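Local coordinates for protein HAD-superfamily hydrolase, subfamily IA, variant 1 (Ehrlichia chaffeensis, PDB 3KZX) that probably hydrolyses 2-phosphoglycolate to glycolate and phosphate, as a member of the HAD-like hydrolase superfamily, at residues A[147-155]-A[164-172]; A[33-44]-A[88-96]. All blocks are in the same frame, centred on the assembly; numbering follows the deposited sequence. Where two conformers were deposited one is given.

Contact 1: A[147-155]-A[164-172]; sequences DSIIGSGDT and PVLAALTNI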
ATOM      1  N   ASP A 147       9.520  -0.190  11.895  1.00  8.94           N
ATOM      2  CA  ASP A 147      10.019  -1.116  12.897  1.00 10.01           C
ATOM      3  C   ASP A 147       9.621  -2.561  12.645  1.00  9.60           C
ATOM      4  O   ASP A 147      10.130  -3.457  13.308  1.00  8.22           O
ATOM      5  CB  ASP A 147       9.672  -0.631  14.283  1.00  9.80           C
ATOM      6  CG  ASP A 147      10.505   0.604  14.662  1.00 15.47           C
ATOM      7  OD1 ASP A 147       9.937   1.640  14.943  1.00 20.94           O
ATOM      8  OD2 ASP A 147      11.744   0.542  14.602  1.00 21.04           O
ATOM      9  N   SER A 148       8.740  -2.786  11.668  1.00  9.56           N
ATOM     10  CA  SER A 148       8.385  -4.132  11.232  1.00  8.63           C
ATOM     11  C   SER A 148       7.871  -4.041   9.809  1.00  7.71           C
ATOM     12  O   SER A 148       7.094  -3.137   9.508  1.00  6.21           O
ATOM     13  CB  SER A 148       7.260  -4.686  12.097  1.00  8.74           C
ATOM     14  OG  SER A 148       6.900  -5.996  11.675  1.00 11.08           O
ATOM     15  N   ILE A 149       8.278  -4.966   8.947  1.00  5.44           N
ATOM     16  CA  ILE A 149       7.770  -5.008   7.592  1.00  6.49           C
ATOM     17  C   ILE A 149       7.341  -6.437   7.351  1.00  7.07           C
ATOM     18  O   ILE A 149       8.211  -7.326   7.319  1.00  6.23           O
ATOM     19  CB  ILE A 149       8.849  -4.610   6.543  1.00  5.66           C
ATOM     20  CG1 ILE A 149       9.249  -3.130   6.683  1.00  6.64           C
ATOM     21  CG2 ILE A 149       8.361  -4.865   5.119  1.00  6.05           C
ATOM     22  CD1 ILE A 149      10.554  -2.759   6.027  1.00  6.04           C
ATOM     23  N   ILE A 150       6.022  -6.636   7.190  1.00  6.37           N
ATOM     24  CA  ILE A 150       5.373  -7.941   6.992  1.00  7.33           C
ATOM     25  C   ILE A 150       4.774  -8.015   5.547  1.00  7.65           C
ATOM     26  O   ILE A 150       4.007  -7.140   5.131  1.00  7.52           O
ATOM     27  CB  ILE A 150       4.238  -8.137   8.014  1.00  8.31           C
ATOM     28  CG1 ILE A 150       4.803  -8.081   9.452  1.00  8.11           C
ATOM     29  CG2 ILE A 150       3.491  -9.475   7.775  1.00  6.26           C
ATOM     30  CD1 ILE A 150       5.778  -9.232   9.789  1.00  9.50           C
ATOM     31  N   GLY A 151       5.175  -9.034   4.806  1.00  7.26           N
ATOM     32  CA  GLY A 151       4.638  -9.332   3.488  1.00  7.45           C
ATOM     33  C   GLY A 151       4.089 -10.743   3.455  1.00  8.72           C
ATOM     34  O   GLY A 151       4.126 -11.475   4.482  1.00  8.13           O
ATOM     35  N   SER A 152       3.610 -11.175   2.288  1.00  9.10           N
ATOM     36  CA  SER A 152       3.208 -12.572   2.171  1.00 10.14           C
ATOM     37  C   SER A 152       4.436 -13.481   2.317  1.00  9.87           C
ATOM     38  O   SER A 152       5.542 -13.098   1.969  1.00  8.92           O
ATOM     39  CB  SER A 152       2.491 -12.890   0.861  1.00 11.01           C
ATOM     40  OG  SER A 152       3.074 -12.218  -0.211  1.00 15.81           O
ATOM     41  N   GLY A 153       4.216 -14.667   2.876  1.00  9.35           N
ATOM     42  CA  GLY A 153       5.303 -15.630   3.175  1.00 11.54           C
ATOM     43  C   GLY A 153       5.924 -15.389   4.536  1.00 10.23           C
ATOM     44  O   GLY A 153       6.709 -16.172   4.995  1.00  9.94           O
ATOM     45  N   ASP A 154       5.572 -14.277   5.178  1.00  9.51           N
ATOM     46  CA  ASP A 154       6.109 -13.991   6.515  1.00 10.35           C
ATOM     47  C   ASP A 154       5.245 -14.576   7.627  1.00  9.47           C
ATOM     48  O   ASP A 154       5.731 -14.803   8.746  1.00  8.64           O
ATOM     49  CB  ASP A 154       6.292 -12.484   6.759  1.00  9.86           C
ATOM     50  CG  ASP A 154       7.442 -11.893   5.962  1.00 10.83           C
ATOM     51  OD1 ASP A 154       8.444 -12.638   5.736  1.00 11.97           O
ATOM     52  OD2 ASP A 154       7.347 -10.695   5.576  1.00  8.18           O
ATOM     53  N   THR A 155       3.972 -14.811   7.328  1.00  8.72           N
ATOM     54  CA  THR A 155       3.077 -15.471   8.265  1.00  9.36           C
ATOM     55  C   THR A 155       2.414 -16.662   7.582  1.00  9.41           C
ATOM     56  O   THR A 155       2.715 -16.972   6.432  1.00 10.05           O
ATOM     57  CB  THR A 155       1.987 -14.496   8.809  1.00 10.38           C
ATOM     58  OG1 THR A 155       1.027 -14.236   7.790  1.00  9.76           O
ATOM     59  CG2 THR A 155       2.594 -13.198   9.303  1.00  9.53           C
ATOM     60  N   PRO A 164      -1.360 -11.056   9.706  1.00  6.94           N
ATOM     61  CA  PRO A 164      -0.217 -10.211   9.340  1.00  6.94           C
ATOM     62  C   PRO A 164      -0.130  -8.899  10.118  1.00  6.99           C
ATOM     63  O   PRO A 164       0.992  -8.414  10.392  1.00  7.22           O
ATOM     64  CB  PRO A 164      -0.454  -9.906   7.850  1.00  7.99           C
ATOM     65  CG  PRO A 164      -1.394 -10.884   7.371  1.00  7.57           C
ATOM     66  CD  PRO A 164      -2.193 -11.372   8.532  1.00  7.93           C
ATOM     67  N   VAL A 165      -1.287  -8.328  10.465  1.00  6.17           N
ATOM     68  CA  VAL A 165      -1.339  -7.125  11.279  1.00  6.52           C
ATOM     69  C   VAL A 165      -0.864  -7.437  12.687  1.00  6.84           C
ATOM     70  O   VAL A 165      -0.083  -6.682  13.256  1.00  7.31           O
ATOM     71  CB  VAL A 165      -2.759  -6.507  11.325  1.00  6.86           C
ATOM     72  CG1 VAL A 165      -2.838  -5.419  12.390  1.00  5.97           C
ATOM     73  CG2 VAL A 165      -3.146  -5.972   9.904  1.00  8.04           C
ATOM     74  N   LEU A 166      -1.366  -8.528  13.255  1.00  5.91           N
ATOM     75  CA  LEU A 166      -1.002  -8.911  14.588  1.00  6.93           C
ATOM     76  C   LEU A 166       0.497  -9.250  14.659  1.00  7.15           C
ATOM     77  O   LEU A 166       1.127  -9.017  15.683  1.00  6.52           O
ATOM     78  CB  LEU A 166      -1.874 -10.066  15.096  1.00  6.29           C
ATOM     79  CG  LEU A 166      -3.371  -9.745  15.298  1.00  7.44           C
ATOM     80  CD1 LEU A 166      -4.190 -10.975  15.740  1.00  8.44           C
ATOM     81  CD2 LEU A 166      -3.474  -8.599  16.276  1.00  6.71           C
ATOM     82  N   ALA A 167       1.057  -9.782  13.569  1.00  7.68           N
ATOM     83  CA  ALA A 167       2.464 -10.079  13.498  1.00  7.85           C
ATOM     84  C   ALA A 167       3.307  -8.819  13.576  1.00  8.98           C
ATOM     85  O   ALA A 167       4.282  -8.792  14.336  1.00  8.38           O
ATOM     86  CB  ALA A 167       2.807 -10.886  12.249  1.00  8.08           C
ATOM     87  N   ALA A 168       2.951  -7.794  12.795  1.00  8.09           N
ATOM     88  CA  ALA A 168       3.662  -6.505  12.867  1.00  9.10           C
ATOM     89  C   ALA A 168       3.620  -5.938  14.283  1.00  8.90           C
ATOM     90  O   ALA A 168       4.643  -5.440  14.814  1.00  9.39           O
ATOM     91  CB  ALA A 168       3.055  -5.494  11.858  1.00  7.11           C
ATOM     92  N   LEU A 169       2.453  -6.015  14.914  1.00  8.01           N
ATOM     93  CA  LEU A 169       2.280  -5.435  16.265  1.00  8.86           C
ATOM     94  C   LEU A 169       3.067  -6.215  17.317  1.00  9.71           C
ATOM     95  O   LEU A 169       3.657  -5.611  18.218  1.00  9.99           O
ATOM     96  CB  LEU A 169       0.800  -5.349  16.650  1.00  8.38           C
ATOM     97  CG  LEU A 169      -0.045  -4.347  15.854  1.00  9.52           C
ATOM     98  CD1 LEU A 169      -1.573  -4.554  16.121  1.00  8.66           C
ATOM     99  CD2 LEU A 169       0.350  -2.884  16.185  1.00 10.33           C
ATOM    100  N   THR A 170       3.120  -7.545  17.176  1.00 10.05           N
ATOM    101  CA  THR A 170       4.001  -8.350  18.016  1.00 10.90           C
ATOM    102  C   THR A 170       5.465  -7.877  17.859  1.00 11.90           C
ATOM    103  O   THR A 170       6.178  -7.679  18.873  1.00 10.40           O
ATOM    104  CB  THR A 170       3.832  -9.845  17.726  1.00 11.10           C
ATOM    105  OG1 THR A 170       2.513 -10.216  18.073  1.00 10.99           O
ATOM    106  CG2 THR A 170       4.821 -10.728  18.524  1.00 12.50           C
ATOM    107  N   ASN A 171       5.892  -7.648  16.611  1.00 11.44           N
ATOM    108  CA  ASN A 171       7.306  -7.327  16.343  1.00 12.11           C
ATOM    109  C   ASN A 171       7.677  -5.905  16.736  1.00 12.17           C
ATOM    110  O   ASN A 171       8.828  -5.669  17.064  1.00 13.14           O
ATOM    111  CB  ASN A 171       7.669  -7.517  14.883  1.00 12.36           C
ATOM    112  CG  ASN A 171       7.523  -8.972  14.401  1.00 15.50           C
ATOM    113  OD1 ASN A 171       7.451  -9.226  13.184  1.00 21.45           O
ATOM    114  ND2 ASN A 171       7.454  -9.908  15.325  1.00 14.32           N
ATOM    115  N   ILE A 172       6.724  -4.971  16.728  1.00 11.59           N
ATOM    116  CA  ILE A 172       6.987  -3.595  17.215  1.00 12.10           C
ATOM    117  C   ILE A 172       6.631  -3.406  18.708  1.00 12.61           C
ATOM    118  O   ILE A 172       6.763  -2.303  19.236  1.00 13.13           O
ATOM    119  CB  ILE A 172       6.292  -2.534  16.350  1.00 12.04           C
ATOM    120  CG1 ILE A 172       4.773  -2.481  16.556  1.00 11.53           C
ATOM    121  CG2 ILE A 172       6.660  -2.732  14.830  1.00 11.71           C
ATOM    122  CD1 ILE A 172       4.112  -1.488  15.614  1.00 11.98           C
TER
HETATM  123  O   HOH W   1       9.028  -7.360  11.419  1.00 29.01           O

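Contact 2: A[33-44]-A[88-96]; sequences YNTLIDTSINID and LYENSLEKS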
ATOM      1  N   TYR A  33       1.504  -1.093  -1.852  1.00  6.03           N
ATOM      2  CA  TYR A  33       0.973  -0.786  -3.170  1.00  6.40           C
ATOM      3  C   TYR A  33      -0.384  -0.070  -3.059  1.00  7.14           C
ATOM      4  O   TYR A  33      -1.257  -0.529  -2.362  1.00  7.15           O
ATOM      5  CB  TYR A  33       0.787  -2.055  -4.000  1.00  5.86           C
ATOM      6  CG  TYR A  33       2.053  -2.674  -4.575  1.00  4.66           C
ATOM      7  CD1 TYR A  33       3.104  -1.882  -5.059  1.00  4.70           C
ATOM      8  CD2 TYR A  33       2.165  -4.030  -4.686  1.00  7.00           C
ATOM      9  CE1 TYR A  33       4.238  -2.464  -5.577  1.00  8.49           C
ATOM     10  CE2 TYR A  33       3.296  -4.633  -5.239  1.00  9.30           C
ATOM     11  CZ  TYR A  33       4.330  -3.856  -5.667  1.00  9.46           C
ATOM     12  OH  TYR A  33       5.428  -4.480  -6.234  1.00  7.36           O
ATOM     13  N   ASN A  34      -0.531   1.056  -3.770  1.00  7.75           N
ATOM     14  CA  ASN A  34      -1.777   1.841  -3.809  1.00  8.22           C
ATOM     15  C   ASN A  34      -2.142   2.580  -2.510  1.00  8.45           C
ATOM     16  O   ASN A  34      -3.202   3.192  -2.406  1.00  7.72           O
ATOM     17  CB  ASN A  34      -2.910   0.992  -4.372  1.00  9.29           C
ATOM     18  CG  ASN A  34      -2.510   0.345  -5.693  1.00  9.64           C
ATOM     19  OD1 ASN A  34      -2.211   1.041  -6.667  1.00 11.27           O
ATOM     20  ND2 ASN A  34      -2.433  -0.978  -5.718  1.00 13.19           N
ATOM     21  N   THR A  35      -1.219   2.560  -1.552  1.00  7.34           N
ATOM     22  CA  THR A  35      -1.278   3.387  -0.352  1.00  7.26           C
ATOM     23  C   THR A  35      -0.001   4.224  -0.364  1.00  7.26           C
ATOM     24  O   THR A  35       0.017   5.337  -0.931  1.00  7.03           O
ATOM     25  CB  THR A  35      -1.488   2.502   0.920  1.00  7.60           C
ATOM     26  OG1 THR A  35      -2.718   1.764   0.749  1.00 10.18           O
ATOM     27  CG2 THR A  35      -1.572   3.377   2.210  1.00  7.79           C
ATOM     28  N   LEU A  36       1.090   3.720   0.204  1.00  7.10           N
ATOM     29  CA  LEU A  36       2.340   4.481   0.093  1.00  7.74           C
ATOM     30  C   LEU A  36       2.792   4.705  -1.373  1.00  7.50           C
ATOM     31  O   LEU A  36       3.278   5.780  -1.711  1.00  7.95           O
ATOM     32  CB  LEU A  36       3.470   3.867   0.925  1.00  8.25           C
ATOM     33  CG  LEU A  36       3.369   3.975   2.464  1.00  7.95           C
ATOM     34  CD1 LEU A  36       4.398   3.043   3.154  1.00  7.14           C
ATOM     35  CD2 LEU A  36       3.508   5.465   2.940  1.00  7.95           C
ATOM     36  N   ILE A  37       2.669   3.682  -2.203  1.00  8.76           N
ATOM     37  CA  ILE A  37       3.204   3.649  -3.551  1.00  7.69           C
ATOM     38  C   ILE A  37       2.109   3.813  -4.614  1.00  8.16           C
ATOM     39  O   ILE A  37       1.053   3.184  -4.541  1.00  7.72           O
ATOM     40  CB  ILE A  37       3.936   2.311  -3.781  1.00  8.57           C
ATOM     41  CG1 ILE A  37       5.274   2.309  -3.030  1.00  8.02           C
ATOM     42  CG2 ILE A  37       4.095   1.977  -5.328  1.00  6.35           C
ATOM     43  CD1 ILE A  37       6.343   3.229  -3.657  1.00  8.92           C
ATOM     44  N   ASP A  38       2.373   4.663  -5.594  1.00  7.93           N
ATOM     45  CA  ASP A  38       1.494   4.886  -6.723  1.00  8.89           C
ATOM     46  C   ASP A  38       1.912   3.901  -7.805  1.00  9.28           C
ATOM     47  O   ASP A  38       3.023   4.017  -8.342  1.00  9.85           O
ATOM     48  CB  ASP A  38       1.631   6.335  -7.203  1.00  7.78           C
ATOM     49  CG  ASP A  38       0.703   6.654  -8.353  1.00 11.98           C
ATOM     50  OD1 ASP A  38       0.191   5.706  -9.012  1.00 11.51           O
ATOM     51  OD2 ASP A  38       0.535   7.859  -8.624  1.00 15.93           O
ATOM     52  N   THR A  39       1.075   2.906  -8.100  1.00 10.96           N
ATOM     53  CA  THR A  39       1.468   1.877  -9.089  1.00 11.47           C
ATOM     54  C   THR A  39       1.141   2.297 -10.549  1.00 13.12           C
ATOM     55  O   THR A  39       1.351   1.534 -11.474  1.00 14.12           O
ATOM     56  CB  THR A  39       0.870   0.491  -8.806  1.00 11.60           C
ATOM     57  OG1 THR A  39      -0.553   0.556  -8.842  1.00 10.69           O
ATOM     58  CG2 THR A  39       1.303  -0.041  -7.422  1.00 10.77           C
ATOM     59  N   SER A  40       0.641   3.500 -10.734  1.00 15.65           N
ATOM     60  CA  SER A  40       0.276   3.996 -12.060  1.00 16.77           C
ATOM     61  C   SER A  40       1.350   4.908 -12.670  1.00 18.87           C
ATOM     62  O   SER A  40       1.207   5.342 -13.804  1.00 18.88           O
ATOM     63  CB  SER A  40      -1.041   4.761 -11.985  1.00 16.84           C
ATOM     64  OG  SER A  40      -0.805   6.093 -11.510  1.00 18.13           O
ATOM     65  N   ILE A  41       2.414   5.207 -11.945  1.00 20.30           N
ATOM     66  CA  ILE A  41       3.452   6.075 -12.495  1.00 22.19           C
ATOM     67  C   ILE A  41       4.695   5.208 -12.663  1.00 23.30           C
ATOM     68  O   ILE A  41       5.172   4.611 -11.700  1.00 22.56           O
ATOM     69  CB  ILE A  41       3.657   7.351 -11.610  1.00 22.87           C
ATOM     70  CG1 ILE A  41       2.406   8.247 -11.742  1.00 23.57           C
ATOM     71  CG2 ILE A  41       4.954   8.084 -11.983  1.00 23.31           C
ATOM     72  CD1 ILE A  41       2.589   9.769 -11.441  1.00 26.58           C
ATOM     73  N   ASN A  42       5.190   5.140 -13.902  1.00 24.09           N
ATOM     74  CA  ASN A  42       6.302   4.282 -14.279  1.00 24.85           C
ATOM     75  C   ASN A  42       5.819   2.828 -14.327  1.00 25.11           C
ATOM     76  O   ASN A  42       6.508   1.913 -13.841  1.00 26.73           O
ATOM     77  CB  ASN A  42       7.518   4.473 -13.322  1.00 25.12           C
ATOM     78  CG  ASN A  42       8.037   5.928 -13.304  1.00 26.69           C
ATOM     79  OD1 ASN A  42       7.848   6.668 -14.284  1.00 27.45           O
ATOM     80  ND2 ASN A  42       8.672   6.340 -12.197  1.00 25.53           N
ATOM     81  N   ILE A  43       4.622   2.627 -14.881  1.00 24.96           N
ATOM     82  CA  ILE A  43       4.094   1.281 -15.133  1.00 24.39           C
ATOM     83  C   ILE A  43       5.122   0.481 -15.941  1.00 23.27           C
ATOM     84  O   ILE A  43       5.680   0.997 -16.912  1.00 22.76           O
ATOM     85  CB  ILE A  43       2.769   1.327 -15.904  1.00 24.39           C
ATOM     86  CG1 ILE A  43       1.649   1.861 -15.015  1.00 25.30           C
ATOM     87  CG2 ILE A  43       2.387  -0.055 -16.435  1.00 25.63           C
ATOM     88  CD1 ILE A  43       0.313   2.085 -15.760  1.00 24.60           C
ATOM     89  N   ASP A  44       5.408  -0.756 -15.521  1.00 21.67           N
ATOM     90  CA  ASP A  44       6.273  -1.643 -16.307  0.50 21.34           C
ATOM     91  C   ASP A  44       5.393  -2.286 -17.367  1.00 20.67           C
ATOM     92  O   ASP A  44       4.452  -3.014 -17.045  1.00 20.11           O
ATOM     93  CB  ASP A  44       6.943  -2.711 -15.433  0.50 21.41           C
ATOM     94  CG  ASP A  44       8.000  -3.517 -16.183  0.50 21.58           C
ATOM     95  OD1 ASP A  44       8.783  -4.209 -15.506  0.50 22.02           O
ATOM     96  OD2 ASP A  44       8.051  -3.471 -17.440  0.50 22.15           O
ATOM     97  N   LEU A  88      -5.750  -7.830 -11.550  1.00  8.41           N
ATOM     98  CA  LEU A  88      -4.704  -8.694 -12.094  1.00  9.29           C
ATOM     99  C   LEU A  88      -3.345  -8.057 -11.941  1.00  9.63           C
ATOM    100  O   LEU A  88      -2.377  -8.736 -11.562  1.00  9.16           O
ATOM    101  CB  LEU A  88      -4.954  -9.022 -13.586  1.00  9.07           C
ATOM    102  CG  LEU A  88      -5.774 -10.274 -13.837  1.00 11.78           C
ATOM    103  CD1 LEU A  88      -7.063 -10.301 -13.004  1.00 13.68           C
ATOM    104  CD2 LEU A  88      -6.062 -10.479 -15.338  1.00 10.00           C
ATOM    105  N   TYR A  89      -3.295  -6.738 -12.180  1.00  9.14           N
ATOM    106  CA  TYR A  89      -2.073  -5.983 -12.130  1.00  9.60           C
ATOM    107  C   TYR A  89      -1.479  -5.990 -10.715  1.00  9.65           C
ATOM    108  O   TYR A  89      -0.292  -6.282 -10.566  1.00  8.52           O
ATOM    109  CB  TYR A  89      -2.327  -4.545 -12.609  1.00  8.96           C
ATOM    110  CG  TYR A  89      -1.151  -3.609 -12.588  1.00  9.56           C
ATOM    111  CD1 TYR A  89      -0.013  -3.861 -13.337  1.00 11.31           C
ATOM    112  CD2 TYR A  89      -1.196  -2.442 -11.869  1.00  9.40           C
ATOM    113  CE1 TYR A  89       1.057  -2.972 -13.355  1.00 10.81           C
ATOM    114  CE2 TYR A  89      -0.138  -1.551 -11.884  1.00 14.41           C
ATOM    115  CZ  TYR A  89       0.994  -1.828 -12.619  1.00 11.02           C
ATOM    116  OH  TYR A  89       2.034  -0.943 -12.630  1.00 12.05           O
ATOM    117  N   GLU A  90      -2.265  -5.626  -9.700  1.00 10.22           N
ATOM    118  CA  GLU A  90      -1.770  -5.701  -8.317  1.00  9.89           C
ATOM    119  C   GLU A  90      -1.356  -7.115  -7.925  1.00 10.94           C
ATOM    120  O   GLU A  90      -0.353  -7.298  -7.211  1.00 10.80           O
ATOM    121  CB  GLU A  90      -2.820  -5.254  -7.297  1.00 10.22           C
ATOM    122  CG  GLU A  90      -2.214  -4.973  -5.900  1.00 10.54           C
ATOM    123  CD  GLU A  90      -3.091  -4.059  -5.029  1.00 13.07           C
ATOM    124  OE1 GLU A  90      -4.268  -3.873  -5.379  1.00 10.47           O
ATOM    125  OE2 GLU A  90      -2.591  -3.541  -4.004  1.00  9.87           O
ATOM    126  N   ASN A  91      -2.161  -8.103  -8.317  1.00 11.69           N
ATOM    127  CA  ASN A  91      -1.827  -9.518  -8.047  1.00 12.60           C
ATOM    128  C   ASN A  91      -0.437  -9.890  -8.590  1.00 12.18           C
ATOM    129  O   ASN A  91       0.345 -10.552  -7.907  1.00 12.67           O
ATOM    130  CB  ASN A  91      -2.876 -10.471  -8.620  1.00 13.75           C
ATOM    131  CG  ASN A  91      -4.195 -10.484  -7.833  1.00 16.17           C
ATOM    132  OD1 ASN A  91      -5.171 -11.089  -8.287  1.00 23.80           O
ATOM    133  ND2 ASN A  91      -4.243  -9.820  -6.689  1.00 20.29           N
ATOM    134  N   SER A  92      -0.126  -9.389  -9.776  1.00 11.58           N
ATOM    135  CA  SER A  92       1.116  -9.706 -10.480  0.50 11.50           C
ATOM    136  C   SER A  92       2.310  -9.036  -9.800  1.00 11.62           C
ATOM    137  O   SER A  92       3.361  -9.656  -9.623  1.00 11.72           O
ATOM    138  CB  SER A  92       1.026  -9.248 -11.951  0.50 11.56           C
ATOM    139  OG  SER A  92       2.301  -9.225 -12.575  0.50 10.19           O
ATOM    140  N   LEU A  93       2.127  -7.773  -9.447  1.00  9.99           N
ATOM    141  CA  LEU A  93       3.148  -6.991  -8.732  1.00  9.88           C
ATOM    142  C   LEU A  93       3.487  -7.616  -7.392  1.00  9.36           C
ATOM    143  O   LEU A  93       4.653  -7.635  -7.012  1.00  9.66           O
ATOM    144  CB  LEU A  93       2.677  -5.563  -8.489  1.00  8.75           C
ATOM    145  CG  LEU A  93       2.489  -4.611  -9.692  1.00  9.40           C
ATOM    146  CD1 LEU A  93       2.004  -3.216  -9.212  1.00 10.35           C
ATOM    147  CD2 LEU A  93       3.781  -4.513 -10.519  1.00  9.76           C
ATOM    148  N   GLU A  94       2.478  -8.105  -6.675  1.00  8.65           N
ATOM    149  CA  GLU A  94       2.713  -8.780  -5.394  1.00  8.77           C
ATOM    150  C   GLU A  94       3.608 -10.037  -5.505  1.00  9.25           C
ATOM    151  O   GLU A  94       4.379 -10.337  -4.598  1.00  8.27           O
ATOM    152  CB  GLU A  94       1.391  -9.180  -4.730  1.00  7.51           C
ATOM    153  CG  GLU A  94       0.535  -7.977  -4.269  1.00  6.84           C
ATOM    154  CD  GLU A  94      -0.802  -8.411  -3.696  1.00  9.93           C
ATOM    155  OE1 GLU A  94      -1.183  -9.586  -3.883  1.00 10.18           O
ATOM    156  OE2 GLU A  94      -1.468  -7.577  -3.025  1.00 12.55           O
ATOM    157  N   LYS A  95       3.460 -10.775  -6.585  1.00 10.68           N
ATOM    158  CA  LYS A  95       4.234 -11.993  -6.797  1.00 12.04           C
ATOM    159  C   LYS A  95       5.546 -11.812  -7.569  1.00 12.87           C
ATOM    160  O   LYS A  95       6.304 -12.784  -7.729  1.00 11.60           O
ATOM    161  CB  LYS A  95       3.369 -13.006  -7.548  1.00 12.79           C
ATOM    162  CG  LYS A  95       2.228 -13.573  -6.731  1.00 15.45           C
ATOM    163  CD  LYS A  95       1.289 -14.345  -7.666  1.00 21.52           C
ATOM    164  CE  LYS A  95       0.267 -15.167  -6.887  1.00 24.29           C
ATOM    165  NZ  LYS A  95      -0.262 -16.294  -7.744  1.00 28.02           N
ATOM    166  N   SER A  96       5.833 -10.594  -8.016  1.00 13.21           N
ATOM    167  CA  SER A  96       6.932 -10.362  -8.955  0.70 14.32           C
ATOM    168  C   SER A  96       8.303 -10.618  -8.359  1.00 14.54           C
ATOM    169  O   SER A  96       8.541 -10.350  -7.185  1.00 12.74           O
ATOM    170  CB  SER A  96       6.909  -8.926  -9.483  0.70 14.70           C
ATOM    171  OG  SER A  96       7.978  -8.709 -10.395  0.70 16.24           O
TER
HETATM  172  O   HOH W   2       4.325  -2.053 -13.334  1.00 17.95           O

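Contact 1: A[147-155]-A[164-172]
I150 and S148 face the helix 163-172 from strand 148-152, the outermost strand on one side of the parallel sheet in this Rossmann-like HAD core. The strand and the helix after it form a beta-alpha unit, running nearly antiparallel at 158° with short axes 8.0 Å apart. I150 spreads two branches over the helix. I150 CG2, carried toward the helix by its position anti to the backbone N, lies 4.0 Å from P164 CB, the side chains crossing at about a right angle. The other branch passes A168, with CG1 3.9 Å from its CB, and turns the terminal CD1 toward A167 CB at 4.2 Å. T155, beyond the strand end, closes the same patch with its methyl CG2, which meets A167 CB at 3.8 Å, while its OG1 accepts from T157 N. At the other end the packing is tight: S148 CB and I172 CG2 are 3.4 Å apart. The S148 hydroxyl lies over the backbone of A168 and beside N171, where a water donates to N171 OD1 at 3.0 Å. In the second shell, P164 and A168 also touch V125 of strand 121-126, the neighbouring sheet strand. The type II turn G151-D154 redirects the chain toward T155. D154, which also makes a salt bridge to R134, steadies this turn by accepting from G151 N at its OD2, 2.8 Å away and nearly straight at 170°.

Contact 2: A[33-44]-A[88-96]
The squiggle of HAD enzymes, here helix 32-36, and strand 37-38, which pairs antiparallel with 103-104 in the flap, meet helix 82-95 of the inserted helical cap. As in HAD phosphatases this segment follows the strand that carries the nucleophile, the contact probably sets the cap beside the active site. L93 of that helix is wedged between two tyrosines. Its CD1 sits over the centre of the Y33 ring, 4.2 Å from the centroid in a CH-pi contact, and also above one face of Y89, offset toward the rim. L93 CB comes within 3.4 Å of Y33 CE2, and the CD1 methyl meets T39 CG2 at 3.7 Å. Y89 reaches the loop because its chi1 of 179° swings CG to the far side from the backbone N, and it runs alongside T39 with the reverse heading. The Y89 hydroxyl donates to T39 O at 2.8 Å, in the carbonyl plane with a C=O...donor angle of 155°. The N34 amide and E90 carboxylate meet with planes 82° apart, and N34 ND2 gives E90 OE2 a weak bond of 3.1 Å. The amide is steadied from its other end: N34 OD1 accepts from T39 OG1 at 2.8 Å. Y33 OH bonds D100 and K128, and F48 of helix 45-54 meets the Y89 ring. A water accepts from D44 N at 2.8 Å and donates to Y89 OH at 2.6 Å.

How the contacts relate
Both segments of contact 2 precede those of contact 1 in the sequence, and the contact centres lie 20 Å apart, with nearest atoms about 5 Å apart and not touching. Contact 1 belongs wholly to the Rossmann-like core, at the edge of the parallel sheet; contact 2 sits where that core passes into the helical cap, on the segment that follows strand 27-30. Strand 121-126 lies between strands 27-30 and 148-152. K128, just past that intervening strand, joins the contacts: it bonds S152 through its backbone and Y33 OH through its side chain. Contact 1 is packing at the sheet edge, whereas contact 2 joins cap to core, where HAD phosphatases, as this protein probably is, place the active site.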